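Local coordinates for protein succinyl-CoA ligase (ADP-forming) subunit alpha (Methanosaeta concilii, PDB 6HXI) that binds coenzyme A and combines a CoA-ligase-type region with a citrate synthase-like C-terminal region, at residues 13-18 with 81-87. Residue numbers count along the deposited sequence, not the author numbering.
With COA (coenzyme A), chain G.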
# COMPACT_ATOMS: atom_id res chain seq x y z
N THR B 13 24.14 -23.50 40.37
CA THR B 13 24.73 -22.23 39.90
C THR B 13 23.90 -21.61 38.77
O THR B 13 23.59 -22.28 37.79
CB THR B 13 26.17 -22.46 39.48
OG1 THR B 13 26.91 -22.83 40.64
CG2 THR B 13 26.80 -21.25 38.84
N LYS B 14 23.56 -20.34 38.94
CA LYS B 14 22.83 -19.49 38.00
C LYS B 14 23.76 -18.33 37.61
O LYS B 14 24.50 -17.80 38.45
CB LYS B 14 21.51 -19.00 38.60
CG LYS B 14 20.45 -20.09 38.70
CD LYS B 14 19.85 -20.44 37.34
CE LYS B 14 18.57 -21.22 37.49
NZ LYS B 14 17.80 -21.24 36.22
N ALA B 15 23.76 -18.00 36.33
CA ALA B 15 24.68 -17.04 35.78
C ALA B 15 24.05 -16.03 34.82
O ALA B 15 22.96 -16.26 34.29
CB ALA B 15 25.81 -17.78 35.04
N PHE B 16 24.79 -14.93 34.59
CA PHE B 16 24.48 -13.93 33.59
C PHE B 16 25.56 -14.06 32.56
O PHE B 16 26.71 -14.34 32.89
CB PHE B 16 24.54 -12.51 34.16
CG PHE B 16 23.58 -12.18 35.27
CD1 PHE B 16 22.20 -12.34 35.10
CD2 PHE B 16 24.03 -11.64 36.46
CE1 PHE B 16 21.31 -11.98 36.10
CE2 PHE B 16 23.14 -11.31 37.49
CZ PHE B 16 21.77 -11.46 37.29
N VAL B 17 25.20 -13.91 31.30
CA VAL B 17 26.16 -13.89 30.22
C VAL B 17 26.15 -12.45 29.75
O VAL B 17 25.13 -11.97 29.26
CB VAL B 17 25.82 -14.90 29.08
CG1 VAL B 17 26.74 -14.69 27.86
CG2 VAL B 17 25.91 -16.34 29.57
N TYR B 18 27.25 -11.73 29.98
CA TYR B 18 27.41 -10.34 29.53
C TYR B 18 27.97 -10.41 28.10
O TYR B 18 29.09 -10.92 27.89
CB TYR B 18 28.36 -9.53 30.45
CG TYR B 18 28.37 -8.06 30.08
CD1 TYR B 18 29.12 -7.61 29.00
CD2 TYR B 18 27.55 -7.15 30.74
CE1 TYR B 18 29.07 -6.28 28.60
CE2 TYR B 18 27.51 -5.81 30.36
CZ TYR B 18 28.26 -5.39 29.28
OH TYR B 18 28.25 -4.08 28.89
N ALA B 81 21.46 -15.34 40.70
CA ALA B 81 22.59 -15.49 39.79
C ALA B 81 23.84 -14.85 40.45
O ALA B 81 23.84 -13.64 40.68
CB ALA B 81 22.27 -14.83 38.44
N ASP B 82 24.83 -15.66 40.79
CA ASP B 82 26.05 -15.20 41.48
C ASP B 82 27.32 -15.24 40.59
O ASP B 82 28.41 -14.89 41.03
CB ASP B 82 26.26 -15.96 42.80
CG ASP B 82 26.83 -17.36 42.66
OD1 ASP B 82 26.42 -18.10 41.73
OD2 ASP B 82 27.68 -17.74 43.50
N VAL B 83 27.15 -15.67 39.33
CA VAL B 83 28.22 -15.75 38.35
C VAL B 83 27.93 -14.83 37.17
O VAL B 83 26.80 -14.82 36.69
CB VAL B 83 28.42 -17.22 37.87
CG1 VAL B 83 29.49 -17.30 36.79
CG2 VAL B 83 28.77 -18.14 39.03
N MET B 84 28.96 -14.10 36.67
CA MET B 84 28.86 -13.37 35.41
C MET B 84 29.94 -13.86 34.45
O MET B 84 31.13 -13.84 34.79
CB MET B 84 28.92 -11.84 35.56
CG MET B 84 28.64 -11.15 34.22
SD MET B 84 28.50 -9.36 34.30
CE MET B 84 30.16 -8.84 33.79
N VAL B 85 29.53 -14.30 33.23
CA VAL B 85 30.41 -14.73 32.14
C VAL B 85 30.51 -13.50 31.27
O VAL B 85 29.53 -13.11 30.64
CB VAL B 85 29.90 -15.98 31.38
CG1 VAL B 85 30.87 -16.40 30.28
CG2 VAL B 85 29.63 -17.15 32.35
N ASN B 86 31.68 -12.80 31.35
CA ASN B 86 31.91 -11.52 30.70
C ASN B 86 32.60 -11.63 29.35
O ASN B 86 33.82 -11.84 29.29
CB ASN B 86 32.67 -10.58 31.66
CG ASN B 86 32.78 -9.14 31.20
OD1 ASN B 86 32.28 -8.76 30.16
ND2 ASN B 86 33.36 -8.29 32.01
N PHE B 87 31.83 -11.45 28.27
CA PHE B 87 32.34 -11.47 26.89
C PHE B 87 32.57 -10.08 26.33
O PHE B 87 32.65 -9.93 25.12
CB PHE B 87 31.40 -12.23 25.95
CG PHE B 87 31.45 -13.72 26.11
CD1 PHE B 87 32.46 -14.47 25.51
CD2 PHE B 87 30.42 -14.39 26.75
CE1 PHE B 87 32.48 -15.86 25.63
CE2 PHE B 87 30.45 -15.79 26.87
CZ PHE B 87 31.50 -16.51 26.34
N1A COA G . 29.02 1.14 15.33
C2A COA G . 29.94 1.41 16.27
N3A COA G . 30.62 0.56 17.04
C4A COA G . 30.24 -0.71 16.83
C5A COA G . 29.30 -1.14 15.90
C6A COA G . 28.69 -0.15 15.10
N6A COA G . 27.85 -0.43 14.11
N7A COA G . 29.08 -2.50 16.03
C8A COA G . 29.89 -2.86 17.00
N9A COA G . 30.61 -1.83 17.53
C1B COA G . 31.56 -1.88 18.64
C2B COA G . 31.02 -2.45 19.95
O2B COA G . 30.29 -1.46 20.68
C3B COA G . 32.32 -2.85 20.64
O3B COA G . 32.99 -1.72 21.24
P3B COA G . 33.98 -1.83 22.49
O7A COA G . 35.01 -2.84 22.13
O8A COA G . 34.52 -0.46 22.69
O9A COA G . 33.09 -2.22 23.69
C4B COA G . 33.25 -3.25 19.48
O4B COA G . 32.65 -2.72 18.28
C5B COA G . 33.50 -4.73 19.33
O5B COA G . 32.24 -5.40 19.46
P1A COA G . 32.09 -6.79 20.32
O1A COA G . 30.84 -7.54 20.05
O2A COA G . 32.36 -6.57 21.80
O3A COA G . 33.36 -7.50 19.65
P2A COA G . 34.05 -8.93 19.54
O4A COA G . 33.50 -9.66 18.38
O5A COA G . 35.52 -8.64 19.34
O6A COA G . 33.77 -9.71 20.93
CBP COA G . 35.19 -10.99 22.45
CCP COA G . 34.65 -9.61 22.07
CDP COA G . 36.09 -10.82 23.68
CEP COA G . 34.05 -11.97 22.78
CAP COA G . 36.01 -11.55 21.25
OAP COA G . 36.89 -10.57 20.73
C9P COA G . 36.78 -12.84 21.50
O9P COA G . 36.20 -13.92 21.45
N8P COA G . 38.09 -12.72 21.75
C7P COA G . 38.94 -13.85 22.10
C6P COA G . 39.47 -13.74 23.50
C5P COA G . 40.43 -14.86 23.84
O5P COA G . 41.11 -15.39 22.97
N4P COA G . 40.47 -15.24 25.12
C3P COA G . 41.26 -16.36 25.59
C2P COA G . 40.57 -17.70 25.36
S1P COA G . 41.61 -18.93 26.19
O HOH W 1 27.59 -20.58 41.97
O HOH W 2 23.87 -18.90 41.70
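Rossmann-like domains commonly place ligand sites at the C-terminal ends of their parallel strands; here residues 81-87 do so, paired with 13-18. Ala-81 lays its CB over one face of the Phe-16 ring, a CH-pi contact 3.7 Å from the centroid. Asp-82 N makes a weak hydrogen bond to Lys-14 O (3.2 Å), while two waters bridge its OD1, one to Thr-13 OG1, which also bonds Asp-10 N, the other to Lys-14 N. Regular parallel pairing follows: Val-83 O accepts from Phe-16 N (2.9 Å), and its side chain packs on Ala-15. Met-84, on the face shared with Phe-16, Tyr-18 and Asn-86, meets Tyr-18 in an oblique Met-aromatic contact. Val-85 uses both backbone groups, N to Phe-16 O (2.8 Å) and O from Tyr-18 N (2.7 Å). Asn-86 ND2 hydrogen-bonds OG1 of Thr-96 and Thr-97 in helix 93-102. Finally Phe-87 N donates a hydrogen bond to Tyr-18 O (2.8 Å), and Phe-87 O comes within 3.4 Å of coenzyme A CEP, in the ligand pocket. The pair lies inside a mixed sheet, strand 42-46 flanking 15-18 and strand 108-111 flanking 83-86; Val-17 and Phe-87 pack against helix 22-34, and Phe-149 touches Ala-15 and Val-83.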